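Beta-xylosidase (Uncultured organism, PDB 4MLG) probably hydrolyses beta-1,4-linked xylo-oligosaccharides, releasing xylose, as a family 43 glycoside hydrolase with a beta-propeller fold and a bound calcium ion. Local coordinates at residues A[84-92]-A[136-147]; A[265-275]-A[287-298]. One frame throughout, in Å; residues are numbered along the deposited sequence.

Contact 1 (A[84-92]-A[136-147]); sequences WDSDVAFRN and DPCIWPDKDGEY. With CA (calcium ion), chain M.
Asp87 and Ile139 join strands 87-91 and 138-141, which run at 23° with axes 6.2 Å apart at closest approach. No backbone hydrogen bond links them; a water instead donates to both Val88 O and Ile139 O. Asp87, its CG anti to the backbone N, carries OD2 across to accept from Ile139 N at 2.6 Å, a nearly straight bond (166°) met on the anti side of the carboxylate. OD1 takes Val88 N and His19, so a short acidic side chain suits this buried place. The small Ala89 lets its CB pack on Ile139 CG2 at 3.5 Å. Tyr147 bridges two residues: its hydroxyl donates to Phe90 O, while Arg91, extended, slides over one ring face, CD 3.9 Å from the centroid in a CH-pi contact, with the guanidinium 18° from the ring plane. A leucine in place of Tyr147 would probably leave Phe90 O without this donor and Arg91 without a flat surface. At the other end Asp85 binds calcium through OD2 at 2.4 Å, beside Asp136, whose OD2 takes Ala224 N. Strands 87-91 and 138-141, outermost in separate sheets, probably belong to neighbouring propeller blades, their N-terminal ends at the calcium site.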
loop_
_atom_site.group_PDB
_atom_site.type_symbol
_atom_site.label_atom_id
_atom_site.label_comp_id
_atom_site.label_asym_id
_atom_site.label_seq_id
_atom_site.Cartn_x
_atom_site.Cartn_y
_atom_site.Cartn_z
ATOM N N TRP A 84 13.671 8.513 3.177
ATOM C CA TRP A 84 14.962 7.863 2.982
ATOM C C TRP A 84 15.654 8.306 1.688
ATOM O O TRP A 84 15.362 9.380 1.163
ATOM C CB TRP A 84 14.823 6.338 3.079
ATOM C CG TRP A 84 14.596 5.859 4.496
ATOM C CD1 TRP A 84 14.388 6.638 5.600
ATOM C CD2 TRP A 84 14.570 4.500 4.959
ATOM N NE1 TRP A 84 14.231 5.852 6.716
ATOM C CE2 TRP A 84 14.338 4.536 6.349
ATOM C CE3 TRP A 84 14.718 3.259 4.333
ATOM C CZ2 TRP A 84 14.250 3.378 7.123
ATOM C CZ3 TRP A 84 14.630 2.111 5.104
ATOM C CH2 TRP A 84 14.399 2.179 6.483
ATOM N N ASP A 85 16.577 7.486 1.190
ATOM C CA ASP A 85 17.409 7.850 0.040
ATOM C C ASP A 85 16.612 8.169 -1.223
ATOM O O ASP A 85 15.919 7.309 -1.758
ATOM C CB ASP A 85 18.411 6.733 -0.260
ATOM C CG ASP A 85 19.208 6.987 -1.525
ATOM O OD1 ASP A 85 19.644 8.137 -1.740
ATOM O OD2 ASP A 85 19.398 6.032 -2.305
ATOM N N SER A 86 16.737 9.403 -1.705
ATOM C CA SER A 86 16.025 9.847 -2.902
ATOM C C SER A 86 16.955 9.995 -4.107
ATOM O O SER A 86 18.170 9.840 -3.989
ATOM C CB SER A 86 15.326 11.179 -2.631
ATOM O OG SER A 86 16.264 12.174 -2.255
ATOM N N ASP A 87 16.372 10.300 -5.264
ATOM C CA ASP A 87 17.144 10.543 -6.482
ATOM C C ASP A 87 16.386 11.493 -7.412
ATOM O O ASP A 87 15.159 11.594 -7.342
ATOM C CB ASP A 87 17.469 9.225 -7.195
ATOM C CG ASP A 87 18.491 9.395 -8.307
ATOM O OD1 ASP A 87 19.138 10.463 -8.365
ATOM O OD2 ASP A 87 18.658 8.458 -9.117
ATOM N N VAL A 88 17.120 12.188 -8.278
ATOM C CA VAL A 88 16.534 13.213 -9.139
ATOM C C VAL A 88 16.866 12.968 -10.612
ATOM O O VAL A 88 17.968 12.532 -10.940
ATOM C CB VAL A 88 17.021 14.622 -8.722
ATOM C CG1 VAL A 88 16.440 15.695 -9.633
ATOM C CG2 VAL A 88 16.656 14.902 -7.273
ATOM N N ALA A 89 15.906 13.240 -11.493
ATOM C CA ALA A 89 16.123 13.122 -12.931
ATOM C C ALA A 89 15.586 14.340 -13.673
ATOM O O ALA A 89 14.579 14.925 -13.276
ATOM C CB ALA A 89 15.476 11.860 -13.459
ATOM N N PHE A 90 16.257 14.712 -14.757
ATOM C CA PHE A 90 15.835 15.851 -15.566
ATOM C C PHE A 90 15.191 15.395 -16.871
ATOM O O PHE A 90 15.823 14.717 -17.682
ATOM C CB PHE A 90 17.023 16.770 -15.858
ATOM C CG PHE A 90 16.681 17.940 -16.736
ATOM C CD1 PHE A 90 15.907 18.981 -16.252
ATOM C CD2 PHE A 90 17.134 17.998 -18.043
ATOM C CE1 PHE A 90 15.589 20.062 -17.057
ATOM C CE2 PHE A 90 16.819 19.075 -18.854
ATOM C CZ PHE A 90 16.045 20.109 -18.359
ATOM N N ARG A 91 13.930 15.770 -17.064
ATOM C CA ARG A 91 13.207 15.432 -18.285
ATOM C C ARG A 91 12.088 16.436 -18.541
ATOM O O ARG A 91 11.473 16.943 -17.600
ATOM C CB ARG A 91 12.638 14.014 -18.196
ATOM C CG ARG A 91 12.049 13.491 -19.500
ATOM C CD ARG A 91 11.567 12.055 -19.353
ATOM N NE ARG A 91 11.204 11.456 -20.634
ATOM C CZ ARG A 91 10.859 10.182 -20.792
ATOM N NH1 ARG A 91 10.831 9.366 -19.747
ATOM N NH2 ARG A 91 10.542 9.720 -21.994
ATOM N N ASN A 92 11.841 16.724 -19.818
ATOM C CA ASN A 92 10.780 17.640 -20.230
ATOM C C ASN A 92 10.958 19.047 -19.668
ATOM O O ASN A 92 9.981 19.758 -19.435
ATOM C CB ASN A 92 9.404 17.089 -19.841
ATOM C CG ASN A 92 9.191 15.666 -20.316
ATOM O OD1 ASN A 92 9.520 15.321 -21.452
ATOM N ND2 ASN A 92 8.644 14.827 -19.444
ATOM N N ASP A 136 14.966 3.199 -1.707
ATOM C CA ASP A 136 16.227 3.473 -2.403
ATOM C C ASP A 136 16.118 3.490 -3.929
ATOM O O ASP A 136 16.751 2.680 -4.605
ATOM C CB ASP A 136 17.315 2.487 -1.967
ATOM C CG ASP A 136 17.882 2.809 -0.598
ATOM O OD1 ASP A 136 17.293 3.657 0.105
ATOM O OD2 ASP A 136 18.910 2.208 -0.218
ATOM N N PRO A 137 15.319 4.419 -4.480
ATOM C CA PRO A 137 15.176 4.475 -5.935
ATOM C C PRO A 137 16.372 5.140 -6.602
ATOM O O PRO A 137 16.998 6.028 -6.020
ATOM C CB PRO A 137 13.934 5.346 -6.122
ATOM C CG PRO A 137 13.954 6.254 -4.952
ATOM C CD PRO A 137 14.486 5.433 -3.811
ATOM N N CYS A 138 16.682 4.694 -7.814
ATOM C CA CYS A 138 17.717 5.306 -8.637
ATOM C C CYS A 138 17.159 5.528 -10.036
ATOM O O CYS A 138 16.685 4.589 -10.673
ATOM C CB CYS A 138 18.949 4.403 -8.701
ATOM S SG CYS A 138 20.125 4.829 -10.007
ATOM N N ILE A 139 17.203 6.766 -10.516
ATOM C CA ILE A 139 16.635 7.078 -11.822
ATOM C C ILE A 139 17.719 7.258 -12.877
ATOM O O ILE A 139 18.538 8.174 -12.791
ATOM C CB ILE A 139 15.754 8.333 -11.776
ATOM C CG1 ILE A 139 14.898 8.333 -10.510
ATOM C CG2 ILE A 139 14.881 8.402 -13.017
ATOM C CD1 ILE A 139 13.923 7.179 -10.433
ATOM N N TRP A 140 17.707 6.383 -13.878
ATOM C CA TRP A 140 18.760 6.352 -14.886
ATOM C C TRP A 140 18.282 6.771 -16.276
ATOM O O TRP A 140 17.472 6.080 -16.897
ATOM C CB TRP A 140 19.388 4.959 -14.939
ATOM C CG TRP A 140 20.291 4.749 -16.110
ATOM C CD1 TRP A 140 20.105 3.876 -17.142
ATOM C CD2 TRP A 140 21.521 5.431 -16.376
ATOM N NE1 TRP A 140 21.147 3.968 -18.033
ATOM C CE2 TRP A 140 22.029 4.917 -17.585
ATOM C CE3 TRP A 140 22.243 6.425 -15.709
ATOM C CZ2 TRP A 140 23.226 5.365 -18.142
ATOM C CZ3 TRP A 140 23.431 6.868 -16.262
ATOM C CH2 TRP A 140 23.911 6.338 -17.467
ATOM N N PRO A 141 18.786 7.913 -16.767
ATOM C CA PRO A 141 18.498 8.387 -18.125
ATOM C C PRO A 141 19.300 7.597 -19.153
ATOM O O PRO A 141 20.409 7.999 -19.506
ATOM C CB PRO A 141 18.976 9.846 -18.101
ATOM C CG PRO A 141 19.181 10.184 -16.647
ATOM C CD PRO A 141 19.564 8.898 -16.000
ATOM N N ASP A 142 18.743 6.485 -19.621
ATOM C CA ASP A 142 19.440 5.609 -20.555
ATOM C C ASP A 142 19.595 6.255 -21.931
ATOM O O ASP A 142 18.886 7.204 -22.269
ATOM C CB ASP A 142 18.706 4.273 -20.679
ATOM C CG ASP A 142 19.530 3.215 -21.386
ATOM O OD1 ASP A 142 20.220 2.440 -20.692
ATOM O OD2 ASP A 142 19.490 3.159 -22.634
ATOM N N LYS A 143 20.525 5.724 -22.718
ATOM C CA LYS A 143 20.813 6.248 -24.048
ATOM C C LYS A 143 19.677 6.009 -25.043
ATOM O O LYS A 143 19.642 6.628 -26.106
ATOM C CB LYS A 143 22.110 5.638 -24.583
ATOM C CG LYS A 143 22.117 4.118 -24.595
ATOM C CD LYS A 143 23.423 3.578 -25.156
ATOM C CE LYS A 143 23.432 2.057 -25.186
ATOM N NZ LYS A 143 24.696 1.517 -25.763
ATOM N N ASP A 144 18.750 5.117 -24.702
ATOM C CA ASP A 144 17.631 4.815 -25.593
ATOM C C ASP A 144 16.559 5.905 -25.570
ATOM O O ASP A 144 15.592 5.850 -26.328
ATOM C CB ASP A 144 17.017 3.445 -25.278
ATOM C CG ASP A 144 16.550 3.322 -23.837
ATOM O OD1 ASP A 144 16.517 4.342 -23.117
ATOM O OD2 ASP A 144 16.206 2.193 -23.427
ATOM N N GLY A 145 16.738 6.890 -24.696
ATOM C CA GLY A 145 15.804 7.994 -24.589
ATOM C C GLY A 145 14.832 7.830 -23.437
ATOM O O GLY A 145 14.156 8.782 -23.044
ATOM N N GLU A 146 14.762 6.619 -22.893
ATOM C CA GLU A 146 13.854 6.330 -21.788
ATOM C C GLU A 146 14.524 6.554 -20.435
ATOM O O GLU A 146 15.746 6.674 -20.347
ATOM C CB GLU A 146 13.338 4.893 -21.883
ATOM C CG GLU A 146 12.677 4.546 -23.211
ATOM C CD GLU A 146 11.340 5.236 -23.410
ATOM O OE1 GLU A 146 10.765 5.740 -22.420
ATOM O OE2 GLU A 146 10.860 5.272 -24.562
ATOM N N TYR A 147 13.713 6.612 -19.382
ATOM C CA TYR A 147 14.220 6.768 -18.023
ATOM C C TYR A 147 13.831 5.558 -17.179
ATOM O O TYR A 147 12.657 5.196 -17.107
ATOM C CB TYR A 147 13.679 8.053 -17.390
ATOM C CG TYR A 147 14.336 9.323 -17.888
ATOM C CD1 TYR A 147 15.074 10.129 -17.029
ATOM C CD2 TYR A 147 14.222 9.715 -19.216
ATOM C CE1 TYR A 147 15.675 11.291 -17.478
ATOM C CE2 TYR A 147 14.822 10.873 -19.675
ATOM C CZ TYR A 147 15.546 11.658 -18.802
ATOM O OH TYR A 147 16.142 12.812 -19.257
HETATM CA CA CA M . 21.034 6.211 -3.984
HETATM O O HOH W 1 18.671 10.840 -13.337
#

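Contact 2 (A[265-275]-A[287-298]). With CA (calcium ion), chain M; SO4 (sulfate ion), chain N.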
loop_
_atom_site.group_PDB
_atom_site.type_symbol
_atom_site.label_atom_id
_atom_site.label_comp_id
_atom_site.label_asym_id
_atom_site.label_seq_id
_atom_site.Cartn_x
_atom_site.Cartn_y
_atom_site.Cartn_z
ATOM N N LEU A 265 34.099 0.005 -2.676
ATOM C CA LEU A 265 34.390 0.587 -1.371
ATOM C C LEU A 265 34.416 -0.453 -0.251
ATOM O O LEU A 265 33.445 -1.177 -0.037
ATOM C CB LEU A 265 33.370 1.679 -1.042
ATOM C CG LEU A 265 33.665 2.537 0.189
ATOM C CD1 LEU A 265 34.932 3.347 -0.028
ATOM C CD2 LEU A 265 32.488 3.446 0.512
ATOM N N THR A 266 35.541 -0.516 0.457
ATOM C CA THR A 266 35.684 -1.363 1.638
ATOM C C THR A 266 34.885 -0.745 2.791
ATOM O O THR A 266 34.500 0.421 2.703
ATOM C CB THR A 266 37.171 -1.496 2.027
ATOM O OG1 THR A 266 37.718 -0.200 2.292
ATOM C CG2 THR A 266 37.957 -2.154 0.904
ATOM N N PRO A 267 34.613 -1.522 3.862
ATOM C CA PRO A 267 33.831 -1.013 4.997
ATOM C C PRO A 267 34.280 0.346 5.527
ATOM O O PRO A 267 35.475 0.627 5.587
ATOM C CB PRO A 267 34.044 -2.087 6.062
ATOM C CG PRO A 267 34.167 -3.338 5.281
ATOM C CD PRO A 267 34.894 -2.964 4.011
ATOM N N VAL A 268 33.311 1.176 5.902
ATOM C CA VAL A 268 33.590 2.504 6.431
ATOM C C VAL A 268 33.133 2.612 7.882
ATOM O O VAL A 268 32.479 1.706 8.403
ATOM C CB VAL A 268 32.877 3.597 5.614
ATOM C CG1 VAL A 268 33.325 3.557 4.162
ATOM C CG2 VAL A 268 31.367 3.432 5.716
ATOM N N VAL A 269 33.479 3.718 8.531
ATOM C CA VAL A 269 33.017 3.967 9.890
ATOM C C VAL A 269 31.506 4.155 9.888
ATOM O O VAL A 269 30.987 5.109 9.307
ATOM C CB VAL A 269 33.695 5.199 10.513
ATOM C CG1 VAL A 269 33.031 5.560 11.833
ATOM C CG2 VAL A 269 35.178 4.938 10.713
ATOM N N GLY A 270 30.803 3.233 10.536
ATOM C CA GLY A 270 29.355 3.224 10.516
ATOM C C GLY A 270 28.854 1.955 9.856
ATOM O O GLY A 270 29.540 1.377 9.014
ATOM N N TRP A 271 27.658 1.522 10.236
ATOM C CA TRP A 271 27.103 0.275 9.729
ATOM C C TRP A 271 26.694 0.401 8.266
ATOM O O TRP A 271 26.830 -0.542 7.488
ATOM C CB TRP A 271 25.898 -0.149 10.572
ATOM C CG TRP A 271 25.496 -1.582 10.385
ATOM C CD1 TRP A 271 25.842 -2.638 11.175
ATOM C CD2 TRP A 271 24.665 -2.115 9.344
ATOM N NE1 TRP A 271 25.281 -3.796 10.691
ATOM C CE2 TRP A 271 24.553 -3.501 9.568
ATOM C CE3 TRP A 271 24.005 -1.553 8.246
ATOM C CZ2 TRP A 271 23.810 -4.334 8.735
ATOM C CZ3 TRP A 271 23.269 -2.384 7.418
ATOM C CH2 TRP A 271 23.178 -3.758 7.667
ATOM N N THR A 272 26.192 1.572 7.893
ATOM C CA THR A 272 25.668 1.772 6.548
ATOM C C THR A 272 26.705 2.360 5.599
ATOM O O THR A 272 27.574 3.129 6.004
ATOM C CB THR A 272 24.440 2.696 6.559
ATOM O OG1 THR A 272 24.840 4.020 6.930
ATOM C CG2 THR A 272 23.402 2.189 7.545
ATOM N N THR A 273 26.602 1.981 4.330
ATOM C CA THR A 273 27.402 2.592 3.278
ATOM C C THR A 273 26.522 2.856 2.054
ATOM O O THR A 273 25.813 1.970 1.578
ATOM C CB THR A 273 28.645 1.740 2.919
ATOM O OG1 THR A 273 29.384 2.380 1.871
ATOM C CG2 THR A 273 28.247 0.334 2.482
ATOM N N HIS A 274 26.547 4.093 1.572
ATOM C CA HIS A 274 25.687 4.504 0.467
ATOM C C HIS A 274 26.476 5.416 -0.456
ATOM O O HIS A 274 27.384 6.112 -0.008
ATOM C CB HIS A 274 24.459 5.237 1.001
ATOM C CG HIS A 274 23.257 5.130 0.116
ATOM N ND1 HIS A 274 22.147 4.391 0.459
ATOM C CD2 HIS A 274 22.993 5.668 -1.098
ATOM C CE1 HIS A 274 21.248 4.479 -0.504
ATOM N NE2 HIS A 274 21.738 5.246 -1.462
ATOM N N HIS A 275 26.130 5.427 -1.740
ATOM C CA HIS A 275 26.972 6.104 -2.718
ATOM C C HIS A 275 26.240 6.614 -3.955
ATOM O O HIS A 275 25.031 6.437 -4.107
ATOM C CB HIS A 275 28.054 5.147 -3.195
ATOM C CG HIS A 275 27.538 4.101 -4.130
ATOM N ND1 HIS A 275 26.645 3.130 -3.734
ATOM C CD2 HIS A 275 27.761 3.893 -5.448
ATOM C CE1 HIS A 275 26.352 2.358 -4.764
ATOM N NE2 HIS A 275 27.015 2.801 -5.818
ATOM N N PHE A 287 30.865 9.746 -4.410
ATOM C CA PHE A 287 30.239 10.390 -3.263
ATOM C C PHE A 287 29.686 9.319 -2.333
ATOM O O PHE A 287 29.012 8.396 -2.782
ATOM C CB PHE A 287 29.115 11.325 -3.711
ATOM C CG PHE A 287 29.590 12.517 -4.493
ATOM C CD1 PHE A 287 29.815 13.730 -3.862
ATOM C CD2 PHE A 287 29.807 12.427 -5.858
ATOM C CE1 PHE A 287 30.250 14.828 -4.578
ATOM C CE2 PHE A 287 30.241 13.523 -6.577
ATOM C CZ PHE A 287 30.464 14.723 -5.935
ATOM N N HIS A 288 29.979 9.439 -1.043
ATOM C CA HIS A 288 29.506 8.475 -0.053
ATOM C C HIS A 288 29.476 9.104 1.336
ATOM O O HIS A 288 29.473 10.327 1.461
ATOM C CB HIS A 288 30.377 7.215 -0.062
ATOM C CG HIS A 288 31.833 7.479 0.172
ATOM N ND1 HIS A 288 32.633 8.110 -0.755
ATOM C CD2 HIS A 288 32.635 7.183 1.222
ATOM C CE1 HIS A 288 33.864 8.200 -0.283
ATOM N NE2 HIS A 288 33.892 7.644 0.914
ATOM N N HIS A 289 29.449 8.275 2.376
ATOM C CA HIS A 289 29.444 8.787 3.745
ATOM C C HIS A 289 30.064 7.832 4.762
ATOM O O HIS A 289 30.169 6.630 4.520
ATOM C CB HIS A 289 28.021 9.160 4.183
ATOM C CG HIS A 289 27.074 8.000 4.250
ATOM N ND1 HIS A 289 25.858 7.997 3.600
ATOM C CD2 HIS A 289 27.155 6.813 4.898
ATOM C CE1 HIS A 289 25.235 6.857 3.840
ATOM N NE2 HIS A 289 26.002 6.119 4.622
ATOM N N ASP A 290 30.472 8.384 5.901
ATOM C CA ASP A 290 30.850 7.584 7.061
ATOM C C ASP A 290 30.504 8.327 8.351
ATOM O O ASP A 290 30.087 9.484 8.313
ATOM C CB ASP A 290 32.330 7.180 7.024
ATOM C CG ASP A 290 33.266 8.364 6.865
ATOM O OD1 ASP A 290 32.881 9.503 7.203
ATOM O OD2 ASP A 290 34.407 8.147 6.406
ATOM N N CYS A 291 30.680 7.665 9.487
ATOM C CA CYS A 291 30.272 8.244 10.761
ATOM C C CYS A 291 31.460 8.686 11.610
ATOM O O CYS A 291 31.455 8.531 12.832
ATOM C CB CYS A 291 29.398 7.253 11.531
ATOM S SG CYS A 291 27.990 6.640 10.575
ATOM N N VAL A 292 32.473 9.245 10.953
ATOM C CA VAL A 292 33.652 9.753 11.649
ATOM C C VAL A 292 33.388 11.021 12.483
ATOM O O VAL A 292 33.781 11.074 13.649
ATOM C CB VAL A 292 34.857 9.948 10.690
ATOM C CG1 VAL A 292 36.013 10.626 11.409
ATOM C CG2 VAL A 292 35.296 8.612 10.109
ATOM N N PRO A 293 32.724 12.044 11.902
ATOM C CA PRO A 293 32.454 13.228 12.730
ATOM C C PRO A 293 31.505 12.947 13.897
ATOM O O PRO A 293 31.591 13.615 14.928
ATOM C CB PRO A 293 31.798 14.201 11.746
ATOM C CG PRO A 293 32.281 13.771 10.410
ATOM C CD PRO A 293 32.355 12.279 10.493
ATOM N N SER A 294 30.614 11.974 13.734
ATOM C CA SER A 294 29.668 11.623 14.789
ATOM C C SER A 294 30.265 10.586 15.732
ATOM O O SER A 294 29.602 10.122 16.662
ATOM C CB SER A 294 28.364 11.097 14.192
ATOM O OG SER A 294 28.558 9.840 13.566
ATOM N N LYS A 295 31.520 10.229 15.476
ATOM C CA LYS A 295 32.261 9.281 16.305
ATOM C C LYS A 295 31.613 7.896 16.400
ATOM O O LYS A 295 31.497 7.330 17.487
ATOM C CB LYS A 295 32.516 9.861 17.703
ATOM C CG LYS A 295 33.391 11.109 17.706
ATOM C CD LYS A 295 33.617 11.626 19.120
ATOM C CE LYS A 295 34.575 12.809 19.136
ATOM N NZ LYS A 295 34.087 13.940 18.298
ATOM N N GLY A 296 31.194 7.358 15.259
ATOM C CA GLY A 296 30.732 5.982 15.196
ATOM C C GLY A 296 29.229 5.777 15.231
ATOM O O GLY A 296 28.754 4.646 15.120
ATOM N N LYS A 297 28.477 6.861 15.385
ATOM C CA LYS A 297 27.022 6.769 15.442
ATOM C C LYS A 297 26.419 6.505 14.062
ATOM O O LYS A 297 26.423 7.379 13.197
ATOM C CB LYS A 297 26.427 8.036 16.061
ATOM C CG LYS A 297 26.892 8.296 17.485
ATOM C CD LYS A 297 26.259 9.549 18.069
ATOM C CE LYS A 297 26.764 9.809 19.481
ATOM N NZ LYS A 297 26.174 11.039 20.076
ATOM N N THR A 298 25.899 5.294 13.881
ATOM C CA THR A 298 25.355 4.838 12.601
ATOM C C THR A 298 24.306 5.775 11.998
ATOM O O THR A 298 24.354 6.089 10.808
ATOM C CB THR A 298 24.747 3.427 12.738
ATOM O OG1 THR A 298 25.768 2.500 13.129
ATOM C CG2 THR A 298 24.130 2.972 11.423
HETATM CA CA CA M . 21.034 6.211 -3.984
HETATM S S SO4 N . 19.040 3.925 3.925
HETATM O O1 SO4 N . 19.260 5.266 4.457
HETATM O O2 SO4 N . 20.015 3.648 2.875
HETATM O O3 SO4 N . 19.184 2.946 4.999
HETATM O O4 SO4 N . 17.696 3.847 3.361
HETATM O O HOH W 2 29.354 5.246 2.697
#
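His289 sits against the loop 265-275 with its imidazole turned between the backbone N and the carbonyl carbon (chi1 64°), which brings CE1 to 3.4 Å from His274 CB and lays one ring face by His274 O. Its NE2 makes a weak hydrogen bond with Thr272 OG1 at 3.3 Å, while ND1 pairs with Asp15 N; a ring with a nitrogen on each side can serve both. His274 takes a different first torsion, CG anti to the backbone N (chi1 -153°), and its ring reaches out to the calcium, which lies in the ring plane 2.8 Å from NE2; ND1 gives a weak bond to a sulfate. The loop leaves strand 258-265 and packs on strand 283-290 of a different sheet, probably the next blade of the propeller, bringing His274 to the metal. Farther along, Cys291 N donates to Val269 O at 2.6 Å. Val269 splits its branches: CG1 faces the Cys291 carbonyl, and CG2 meets Val292 CG2 at 3.7 Å, crossing it at about a right angle. Gly270 is suited to its place because a side chain would strike Cys291 SG. Trp271 CB rests on Thr298, whose CG2 also approaches Thr272 CG2.

The calcium ion joins the two contacts, whose centres lie 25 Å apart on opposite sides of the chain's centre: contact 1 supplies Asp85 and contact 2 His274. Their ligand atoms, Asp85 OD2 and His274 NE2, are 2.6 Å apart, and Asp136 OD2 of contact 1 packs 3.3 Å from His274 CE1. Along the chain contact 1 closes before contact 2 opens, so the calcium ligands come from far apart in sequence, one just before strand 87-91 and one in a loop. A sulfate, probably from the crystallisation liquor, lies beside Asp136 and His274 and may mark a pocket. The calcium and sulfate site, near the propeller's middle, is consistent with the active-site pocket of family 43 enzymes.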